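Local coordinates for tumor necrosis factor receptor superfamily member 11B (Homo sapiens, PDB 3URF), which acts as a decoy receptor that neutralizes the cytokine RANKL in osteoclast formation, through the TNFR-type cysteine-rich repeats this chain carries, at residues K122-G127 with A137-H142; P43-Y48 with D57-C62; Y7-E12 with C20-P25. One frame throughout, in Å; residues are numbered along the deposited sequence.

Contact 1: K122-G127 with A137-H142; sequences KRCPDG and APCRKH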
loop_
_atom_site.group_PDB
_atom_site.type_symbol
_atom_site.label_atom_id
_atom_site.label_comp_id
_atom_site.label_asym_id
_atom_site.label_seq_id
_atom_site.Cartn_x
_atom_site.Cartn_y
_atom_site.Cartn_z
ATOM N N LYS B 122 -31.659 16.907 -14.907
ATOM C CA LYS B 122 -31.953 16.721 -16.332
ATOM C C LYS B 122 -32.288 18.066 -16.960
ATOM O O LYS B 122 -32.349 19.080 -16.272
ATOM C CB LYS B 122 -33.124 15.754 -16.538
ATOM C CG LYS B 122 -32.746 14.434 -17.201
ATOM C CD LYS B 122 -33.416 14.266 -18.570
ATOM C CE LYS B 122 -32.883 13.037 -19.327
ATOM N NZ LYS B 122 -33.390 12.938 -20.734
ATOM N N ARG B 123 -32.508 18.082 -18.267
ATOM C CA ARG B 123 -32.883 19.325 -18.924
ATOM C C ARG B 123 -34.389 19.511 -18.938
ATOM O O ARG B 123 -35.139 18.549 -19.099
ATOM C CB ARG B 123 -32.345 19.379 -20.346
ATOM C CG ARG B 123 -30.887 19.722 -20.409
ATOM C CD ARG B 123 -30.645 20.880 -21.350
ATOM N NE ARG B 123 -29.219 21.160 -21.466
ATOM C CZ ARG B 123 -28.689 21.927 -22.414
ATOM N NH1 ARG B 123 -29.476 22.484 -23.330
ATOM N NH2 ARG B 123 -27.375 22.134 -22.450
ATOM N N CYS B 124 -34.825 20.755 -18.765
ATOM C CA CYS B 124 -36.247 21.074 -18.830
ATOM C C CYS B 124 -36.774 20.978 -20.266
ATOM O O CYS B 124 -36.439 21.811 -21.113
ATOM C CB CYS B 124 -36.517 22.463 -18.236
ATOM S SG CYS B 124 -36.405 22.546 -16.423
ATOM N N PRO B 125 -37.602 19.954 -20.542
ATOM C CA PRO B 125 -38.180 19.734 -21.876
ATOM C C PRO B 125 -38.860 20.983 -22.452
ATOM O O PRO B 125 -39.012 22.007 -21.772
ATOM C CB PRO B 125 -39.226 18.639 -21.626
ATOM C CG PRO B 125 -38.711 17.898 -20.437
ATOM C CD PRO B 125 -38.056 18.940 -19.570
ATOM N N ASP B 126 -39.259 20.904 -23.714
ATOM C CA ASP B 126 -39.997 22.004 -24.293
ATOM C C ASP B 126 -41.239 22.217 -23.441
ATOM O O ASP B 126 -41.956 21.263 -23.131
ATOM C CB ASP B 126 -40.358 21.720 -25.750
ATOM C CG ASP B 126 -39.235 22.082 -26.708
ATOM O OD1 ASP B 126 -39.064 23.291 -26.987
ATOM O OD2 ASP B 126 -38.522 21.163 -27.178
ATOM N N GLY B 127 -41.462 23.460 -23.026
ATOM C CA GLY B 127 -42.632 23.798 -22.237
ATOM C C GLY B 127 -42.434 23.720 -20.732
ATOM O O GLY B 127 -43.408 23.741 -19.979
ATOM N N ALA B 137 -35.463 21.283 -6.274
ATOM C CA ALA B 137 -36.587 21.753 -7.079
ATOM C C ALA B 137 -36.679 21.120 -8.469
ATOM O O ALA B 137 -35.697 21.110 -9.215
ATOM C CB ALA B 137 -36.534 23.261 -7.194
ATOM N N PRO B 138 -37.875 20.606 -8.821
ATOM C CA PRO B 138 -38.176 19.970 -10.112
ATOM C C PRO B 138 -38.370 20.989 -11.232
ATOM O O PRO B 138 -38.422 22.195 -10.969
ATOM C CB PRO B 138 -39.517 19.259 -9.855
ATOM C CG PRO B 138 -39.775 19.375 -8.366
ATOM C CD PRO B 138 -39.046 20.602 -7.929
ATOM N N CYS B 139 -38.471 20.502 -12.467
ATOM C CA CYS B 139 -38.893 21.331 -13.596
ATOM C C CYS B 139 -40.383 21.605 -13.486
ATOM O O CYS B 139 -41.194 20.674 -13.497
ATOM C CB CYS B 139 -38.600 20.636 -14.929
ATOM S SG CYS B 139 -36.875 20.767 -15.522
ATOM N N ARG B 140 -40.737 22.881 -13.356
ATOM C CA ARG B 140 -42.138 23.303 -13.350
ATOM C C ARG B 140 -42.556 23.695 -14.772
ATOM O O ARG B 140 -41.758 24.242 -15.538
ATOM C CB ARG B 140 -42.355 24.462 -12.361
ATOM C CG ARG B 140 -42.369 24.029 -10.886
ATOM C CD ARG B 140 -41.669 25.035 -9.959
ATOM N NE ARG B 140 -41.452 24.486 -8.616
ATOM C CZ ARG B 140 -40.630 25.015 -7.712
ATOM N NH1 ARG B 140 -39.937 26.113 -8.000
ATOM N NH2 ARG B 140 -40.491 24.448 -6.518
ATOM N N LYS B 141 -43.794 23.402 -15.145
ATOM C CA LYS B 141 -44.201 23.675 -16.517
ATOM C C LYS B 141 -44.658 25.120 -16.723
ATOM O O LYS B 141 -45.157 25.758 -15.797
ATOM C CB LYS B 141 -45.257 22.676 -16.984
ATOM C CG LYS B 141 -46.661 23.202 -17.021
ATOM C CD LYS B 141 -47.577 22.192 -17.698
ATOM C CE LYS B 141 -47.087 21.837 -19.098
ATOM N NZ LYS B 141 -48.001 20.879 -19.791
ATOM N N HIS B 142 -44.460 25.637 -17.932
ATOM C CA HIS B 142 -44.838 27.012 -18.231
ATOM C C HIS B 142 -46.252 27.228 -17.738
ATOM O O HIS B 142 -47.152 26.459 -18.064
ATOM C CB HIS B 142 -44.767 27.297 -19.736
ATOM C CG HIS B 142 -43.378 27.304 -20.289
ATOM N ND1 HIS B 142 -42.293 27.769 -19.576
ATOM C CD2 HIS B 142 -42.895 26.900 -21.487
ATOM C CE1 HIS B 142 -41.201 27.645 -20.310
ATOM N NE2 HIS B 142 -41.539 27.119 -21.473
HETATM O O HOH W 1 -39.881 25.779 -23.688
#

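Contact 2: P43-Y48 with D57-C62; sequences PCPDHY and DECLYC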
loop_
_atom_site.group_PDB
_atom_site.type_symbol
_atom_site.label_atom_id
_atom_site.label_comp_id
_atom_site.label_asym_id
_atom_site.label_seq_id
_atom_site.Cartn_x
_atom_site.Cartn_y
_atom_site.Cartn_z
ATOM N N PRO B 43 -29.722 -14.440 24.711
ATOM C CA PRO B 43 -29.630 -13.104 24.118
ATOM C C PRO B 43 -28.251 -12.897 23.502
ATOM O O PRO B 43 -27.272 -13.543 23.902
ATOM C CB PRO B 43 -29.811 -12.162 25.318
ATOM C CG PRO B 43 -30.258 -13.017 26.450
ATOM C CD PRO B 43 -29.730 -14.393 26.177
ATOM N N CYS B 44 -28.180 -12.002 22.528
ATOM C CA CYS B 44 -26.916 -11.674 21.912
ATOM C C CYS B 44 -26.035 -10.976 22.940
ATOM O O CYS B 44 -26.537 -10.368 23.874
ATOM C CB CYS B 44 -27.163 -10.788 20.692
ATOM S SG CYS B 44 -28.034 -11.633 19.325
ATOM N N PRO B 45 -24.713 -11.100 22.798
ATOM C CA PRO B 45 -23.746 -10.307 23.579
ATOM C C PRO B 45 -23.858 -8.787 23.371
ATOM O O PRO B 45 -24.623 -8.310 22.525
ATOM C CB PRO B 45 -22.408 -10.810 23.067
ATOM C CG PRO B 45 -22.687 -12.243 22.694
ATOM C CD PRO B 45 -24.085 -12.261 22.145
ATOM N N ASP B 46 -23.068 -8.033 24.134
ATOM C CA ASP B 46 -23.240 -6.581 24.234
ATOM C C ASP B 46 -23.151 -5.792 22.918
ATOM O O ASP B 46 -23.784 -4.740 22.787
ATOM C CB ASP B 46 -22.287 -5.982 25.278
ATOM C CG ASP B 46 -22.428 -4.460 25.409
ATOM O OD1 ASP B 46 -23.527 -3.918 25.153
ATOM O OD2 ASP B 46 -21.432 -3.799 25.782
ATOM N N HIS B 47 -22.384 -6.259 21.941
ATOM C CA HIS B 47 -22.296 -5.453 20.720
ATOM C C HIS B 47 -22.856 -6.126 19.483
ATOM O O HIS B 47 -22.723 -5.606 18.378
ATOM C CB HIS B 47 -20.873 -4.907 20.502
ATOM C CG HIS B 47 -20.414 -4.015 21.612
ATOM N ND1 HIS B 47 -20.766 -2.680 21.691
ATOM C CD2 HIS B 47 -19.684 -4.280 22.726
ATOM C CE1 HIS B 47 -20.248 -2.158 22.790
ATOM N NE2 HIS B 47 -19.584 -3.105 23.434
ATOM N N TYR B 48 -23.516 -7.264 19.688
ATOM C CA TYR B 48 -24.083 -8.041 18.586
ATOM C C TYR B 48 -25.603 -7.921 18.507
ATOM O O TYR B 48 -26.218 -7.272 19.352
ATOM C CB TYR B 48 -23.661 -9.497 18.713
ATOM C CG TYR B 48 -22.164 -9.680 18.619
ATOM C CD1 TYR B 48 -21.601 -10.479 17.627
ATOM C CD2 TYR B 48 -21.308 -9.040 19.513
ATOM C CE1 TYR B 48 -20.233 -10.649 17.541
ATOM C CE2 TYR B 48 -19.934 -9.205 19.435
ATOM C CZ TYR B 48 -19.402 -10.009 18.446
ATOM O OH TYR B 48 -18.039 -10.177 18.353
ATOM N N ASP B 57 -25.910 -20.343 15.585
ATOM C CA ASP B 57 -25.384 -20.384 16.940
ATOM C C ASP B 57 -24.676 -19.083 17.275
ATOM O O ASP B 57 -24.381 -18.803 18.435
ATOM C CB ASP B 57 -24.420 -21.564 17.102
ATOM C CG ASP B 57 -23.399 -21.652 15.972
ATOM O OD1 ASP B 57 -22.251 -21.180 16.153
ATOM O OD2 ASP B 57 -23.750 -22.203 14.902
ATOM N N GLU B 58 -24.403 -18.286 16.249
ATOM C CA GLU B 58 -23.645 -17.057 16.434
ATOM C C GLU B 58 -24.480 -15.822 16.128
ATOM O O GLU B 58 -25.439 -15.872 15.362
ATOM C CB GLU B 58 -22.383 -17.071 15.572
ATOM C CG GLU B 58 -21.438 -18.212 15.893
ATOM C CD GLU B 58 -19.994 -17.758 15.993
ATOM O OE1 GLU B 58 -19.197 -18.449 16.664
ATOM O OE2 GLU B 58 -19.656 -16.710 15.401
ATOM N N CYS B 59 -24.105 -14.714 16.749
ATOM C CA CYS B 59 -24.775 -13.441 16.554
ATOM C C CYS B 59 -23.937 -12.552 15.613
ATOM O O CYS B 59 -22.827 -12.918 15.207
ATOM C CB CYS B 59 -24.961 -12.754 17.913
ATOM S SG CYS B 59 -26.590 -12.950 18.703
ATOM N N LEU B 60 -24.462 -11.380 15.274
ATOM C CA LEU B 60 -23.761 -10.469 14.374
ATOM C C LEU B 60 -23.201 -9.215 15.066
ATOM O O LEU B 60 -23.855 -8.604 15.924
ATOM C CB LEU B 60 -24.690 -10.070 13.231
ATOM C CG LEU B 60 -24.383 -10.642 11.838
ATOM C CD1 LEU B 60 -23.635 -11.965 11.913
ATOM C CD2 LEU B 60 -25.660 -10.767 11.017
ATOM N N TYR B 61 -21.986 -8.830 14.682
ATOM C CA TYR B 61 -21.354 -7.642 15.256
ATOM C C TYR B 61 -21.912 -6.364 14.639
ATOM O O TYR B 61 -22.101 -6.272 13.424
ATOM C CB TYR B 61 -19.841 -7.710 15.095
ATOM C CG TYR B 61 -19.067 -6.580 15.726
ATOM C CD1 TYR B 61 -18.267 -5.745 14.954
ATOM C CD2 TYR B 61 -19.112 -6.359 17.091
ATOM C CE1 TYR B 61 -17.550 -4.713 15.521
ATOM C CE2 TYR B 61 -18.391 -5.330 17.669
ATOM C CZ TYR B 61 -17.612 -4.507 16.880
ATOM O OH TYR B 61 -16.893 -3.481 17.458
ATOM N N CYS B 62 -22.205 -5.392 15.495
ATOM C CA CYS B 62 -22.726 -4.116 15.050
ATOM C C CYS B 62 -21.638 -3.318 14.355
ATOM O O CYS B 62 -20.540 -3.140 14.885
ATOM C CB CYS B 62 -23.308 -3.343 16.224
ATOM S SG CYS B 62 -24.768 -4.132 16.925
#

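Contact 3: Y7-E12 with C20-P25; sequences YLHYDE and CDKCPP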
loop_
_atom_site.group_PDB
_atom_site.type_symbol
_atom_site.label_atom_id
_atom_site.label_comp_id
_atom_site.label_asym_id
_atom_site.label_seq_id
_atom_site.Cartn_x
_atom_site.Cartn_y
_atom_site.Cartn_z
ATOM N N TYR B 7 -42.854 -20.400 14.981
ATOM C CA TYR B 7 -42.141 -20.847 13.788
ATOM C C TYR B 7 -41.112 -21.906 14.129
ATOM O O TYR B 7 -40.268 -21.718 15.008
ATOM C CB TYR B 7 -41.517 -19.685 13.003
ATOM C CG TYR B 7 -42.212 -19.405 11.678
ATOM C CD1 TYR B 7 -41.479 -19.211 10.506
ATOM C CD2 TYR B 7 -43.603 -19.353 11.595
ATOM C CE1 TYR B 7 -42.116 -18.959 9.285
ATOM C CE2 TYR B 7 -44.248 -19.104 10.378
ATOM C CZ TYR B 7 -43.500 -18.907 9.228
ATOM O OH TYR B 7 -44.137 -18.660 8.026
ATOM N N LEU B 8 -41.211 -23.028 13.423
ATOM C CA LEU B 8 -40.429 -24.219 13.728
ATOM C C LEU B 8 -39.497 -24.622 12.578
ATOM O O LEU B 8 -39.525 -24.027 11.501
ATOM C CB LEU B 8 -41.357 -25.380 14.126
ATOM C CG LEU B 8 -42.203 -25.192 15.400
ATOM C CD1 LEU B 8 -43.518 -24.486 15.108
ATOM C CD2 LEU B 8 -42.469 -26.516 16.116
ATOM N N HIS B 9 -38.657 -25.623 12.821
ATOM C CA HIS B 9 -37.740 -26.116 11.801
ATOM C C HIS B 9 -37.271 -27.534 12.139
ATOM O O HIS B 9 -37.386 -27.977 13.285
ATOM C CB HIS B 9 -36.551 -25.159 11.620
ATOM C CG HIS B 9 -35.597 -25.140 12.779
ATOM N ND1 HIS B 9 -36.004 -24.928 14.081
ATOM C CD2 HIS B 9 -34.253 -25.295 12.828
ATOM C CE1 HIS B 9 -34.953 -24.961 14.882
ATOM N NE2 HIS B 9 -33.877 -25.181 14.146
ATOM N N TYR B 10 -36.760 -28.244 11.137
ATOM C CA TYR B 10 -36.290 -29.612 11.320
ATOM C C TYR B 10 -34.997 -29.639 12.115
ATOM O O TYR B 10 -34.188 -28.717 12.033
ATOM C CB TYR B 10 -35.983 -30.239 9.969
ATOM C CG TYR B 10 -34.533 -30.042 9.569
ATOM C CD1 TYR B 10 -34.117 -28.870 8.944
ATOM C CD2 TYR B 10 -33.576 -31.020 9.840
ATOM C CE1 TYR B 10 -32.793 -28.687 8.585
ATOM C CE2 TYR B 10 -32.250 -30.845 9.486
ATOM C CZ TYR B 10 -31.864 -29.678 8.859
ATOM O OH TYR B 10 -30.547 -29.498 8.501
ATOM N N ASP B 11 -34.771 -30.719 12.849
ATOM C CA ASP B 11 -33.457 -30.912 13.439
ATOM C C ASP B 11 -32.909 -32.296 13.135
ATOM O O ASP B 11 -31.805 -32.435 12.604
ATOM C CB ASP B 11 -33.480 -30.674 14.943
ATOM C CG ASP B 11 -32.089 -30.547 15.522
ATOM O OD1 ASP B 11 -31.201 -30.065 14.790
ATOM O OD2 ASP B 11 -31.880 -30.932 16.693
ATOM N N GLU B 12 -33.687 -33.316 13.473
ATOM C CA GLU B 12 -33.270 -34.697 13.269
ATOM C C GLU B 12 -32.252 -35.155 14.315
ATOM O O GLU B 12 -31.067 -35.327 14.023
ATOM C CB GLU B 12 -32.711 -34.898 11.862
ATOM C CG GLU B 12 -32.619 -36.354 11.458
ATOM C CD GLU B 12 -31.271 -36.707 10.877
ATOM O OE1 GLU B 12 -30.458 -35.777 10.658
ATOM O OE2 GLU B 12 -31.026 -37.914 10.648
ATOM N N CYS B 20 -38.448 -28.061 15.786
ATOM C CA CYS B 20 -37.878 -27.217 16.816
ATOM C C CYS B 20 -38.293 -25.791 16.552
ATOM O O CYS B 20 -38.527 -25.411 15.414
ATOM C CB CYS B 20 -36.354 -27.300 16.772
ATOM S SG CYS B 20 -35.710 -28.981 16.782
ATOM N N ASP B 21 -38.367 -24.992 17.604
ATOM C CA ASP B 21 -38.645 -23.579 17.447
ATOM C C ASP B 21 -37.428 -22.844 16.928
ATOM O O ASP B 21 -36.288 -23.247 17.176
ATOM C CB ASP B 21 -39.072 -22.976 18.774
ATOM C CG ASP B 21 -40.557 -23.061 18.987
ATOM O OD1 ASP B 21 -41.276 -23.356 18.004
ATOM O OD2 ASP B 21 -41.004 -22.819 20.129
ATOM N N LYS B 22 -37.676 -21.765 16.197
ATOM C CA LYS B 22 -36.603 -20.893 15.742
ATOM C C LYS B 22 -36.273 -19.870 16.824
ATOM O O LYS B 22 -37.063 -19.643 17.745
ATOM C CB LYS B 22 -36.989 -20.189 14.441
ATOM C CG LYS B 22 -36.661 -20.983 13.189
ATOM C CD LYS B 22 -37.034 -20.206 11.945
ATOM C CE LYS B 22 -36.111 -20.547 10.790
ATOM N NZ LYS B 22 -36.180 -19.529 9.699
ATOM N N CYS B 23 -35.097 -19.261 16.722
ATOM C CA CYS B 23 -34.701 -18.265 17.698
ATOM C C CYS B 23 -35.112 -16.885 17.235
ATOM O O CYS B 23 -34.900 -16.500 16.079
ATOM C CB CYS B 23 -33.202 -18.336 17.981
ATOM S SG CYS B 23 -32.700 -19.758 18.997
ATOM N N PRO B 24 -35.715 -16.132 18.149
ATOM C CA PRO B 24 -36.196 -14.771 17.907
ATOM C C PRO B 24 -35.061 -13.781 17.648
ATOM O O PRO B 24 -33.919 -13.967 18.112
ATOM C CB PRO B 24 -36.881 -14.394 19.225
ATOM C CG PRO B 24 -36.893 -15.643 20.071
ATOM C CD PRO B 24 -35.816 -16.526 19.562
ATOM N N PRO B 25 -35.381 -12.712 16.912
ATOM C CA PRO B 25 -34.451 -11.594 16.776
ATOM C C PRO B 25 -34.036 -11.189 18.183
ATOM O O PRO B 25 -34.892 -11.122 19.059
ATOM C CB PRO B 25 -35.317 -10.497 16.159
ATOM C CG PRO B 25 -36.438 -11.222 15.477
ATOM C CD PRO B 25 -36.694 -12.434 16.308
#

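Contact 1: K122-G127 with A137-H142
H142 lays one face of its imidazole ring over the backbone of G127. CD2 of H142 lies over CA and C of G127. G127 C sits over the same face, offset toward the rim. A water lies at the ring's edge, in its plane, 3.1 Å from H142 NE2. It also accepts a hydrogen bond from G127 N at 2.9 Å, so it ties the ring to the residue beneath it. The backbone adds a nearly straight bond from H142 N to G127 O, 3.0 Å long at 171°. Its donor stands above the carbonyl plane. A side chain at G127 would run into the carbonyl O of D126 at these backbone angles. Both segments belong to the fourth TNFR cysteine-rich repeat and run in roughly the same direction, 21° apart. The first disulfide of that repeat joins them three residues before G127 and H142, with C124 SG and C139 SG 2.0 Å apart. S130 packs on C124 from the same repeat. D161 and N162 touch H142, so the ring also meets a loop late in the repeat. Beside the histidine, CB of K141 approaches G127 O at 3.7 Å.

Contact 2: P43-Y48 with D57-C62
Y48 sets the face of its ring on the backbone of Y61. The pair is the antiparallel, non-hydrogen-bonded bridge of a short two-stranded sheet in the second TNFR cysteine-rich repeat. The Y48 ring fits over CA of Y61, which lies 4.0 Å from the centroid of the Y48 ring, 22° off the ring normal and offset toward the rim. C59 C and L60 N lie at the edge of this ring, in its plane, so the ring edge borders the C59-L60 peptide. The Y61 ring closes the hollow obliquely, with the planes at 59°, which is neither a stack nor an edge-to-face pair. Y48 CE2 and Y61 CD2 meet there at 3.8 Å. Y61 has CG anti to its backbone N, chi1 -176°, which starts its ring off beside Y48 and H47. The neighbouring atom, Y61 CE2, meets H47 CB at 3.8 Å.

At the root of the side chain, Y48 CB packs on C59 CB at 3.6 Å. The type I turn from P45 to Y48 carries H47 and Y48 back toward the strand. A backbone bond from C62 N to H47 O is probable, but the place of that oxygen is unsure. Y48 OH bonds the backbone of a chain of another protein, and basic side chains of that chain pack on H47, Y48 and Y61. This is consistent with a ligand-facing surface. The first disulfide of the repeat closes the far end, C44 SG to C59 SG 2.1 Å, with P45 CD 4.3 Å from C59 SG.

Contact 3: Y7-E12 with C20-P25
H9 turns its ring across the strand pair onto C20 and D21. Its CG sits between the backbone N and the carbonyl carbon, the crowded position, chi1 70°, which carries the ring toward C20. From CB the side chain passes to CG, which is 3.9 Å from C20 O. ND1 comes next and donates a hydrogen bond to C20 O at 2.9 Å, though the place of that oxygen is less certain. H9 N is a second donor to C20 O, doubtful for the same reason. C20 O and D21 O both lie at the edge of the ring, near its plane. CE1 lies near D21 O and C20 CB. NE2 is farther from C20 CB. An alanine here would probably cost C20 O its bond from ND1, with only the backbone N of this residue left to it, and open a gap beside C20 CB.

The backbones form an antiparallel pair. H9 and C20 are its hydrogen-bonded residues, with C20 N giving a nearly straight 174° bond to H9 O at 2.7 Å. Beyond the L8-D21 pair, K22 N bonds Y7 O at 2.9 Å. The side chains of H9 and C20 share a face, and D11 CB meets C20 SG on that side. L8 and D21 instead diverge at CB, yet L8 CG still touches D21 OD1. D21 OD2 makes a salt bridge to K6, outside the pair.

The pair is the N-terminal hairpin of the first TNFR cysteine-rich repeat, strand 8-10 against strand 19-21, in a chain without helices. C20 is disulfide-bonded to C33, and C23, just past the hairpin, to C41 in strand 40-43, while T55 of the second repeat touches H9.

How the contacts relate
The three contacts lie in series in three different repeats, the first, second and fourth, and share no elements. None is a deep core. Contacts 1 and 3 are surface contacts that no other protein chain touches. Contact 2 is partly buried and meets chains of another protein. Contacts 1 and 2 each hold a disulfide between their own segments, whereas the cysteines of contact 3 bond outside it. Contact 3 relies mainly on backbone hydrogen bonds and a histidine, contact 2 on aromatic packing, and contact 1 on a ring over glycine with a water. Contacts 2 and 3 have centres about 18 Å apart; the centres of contacts 1 and 2 are about 50 Å apart, across the chain's centre.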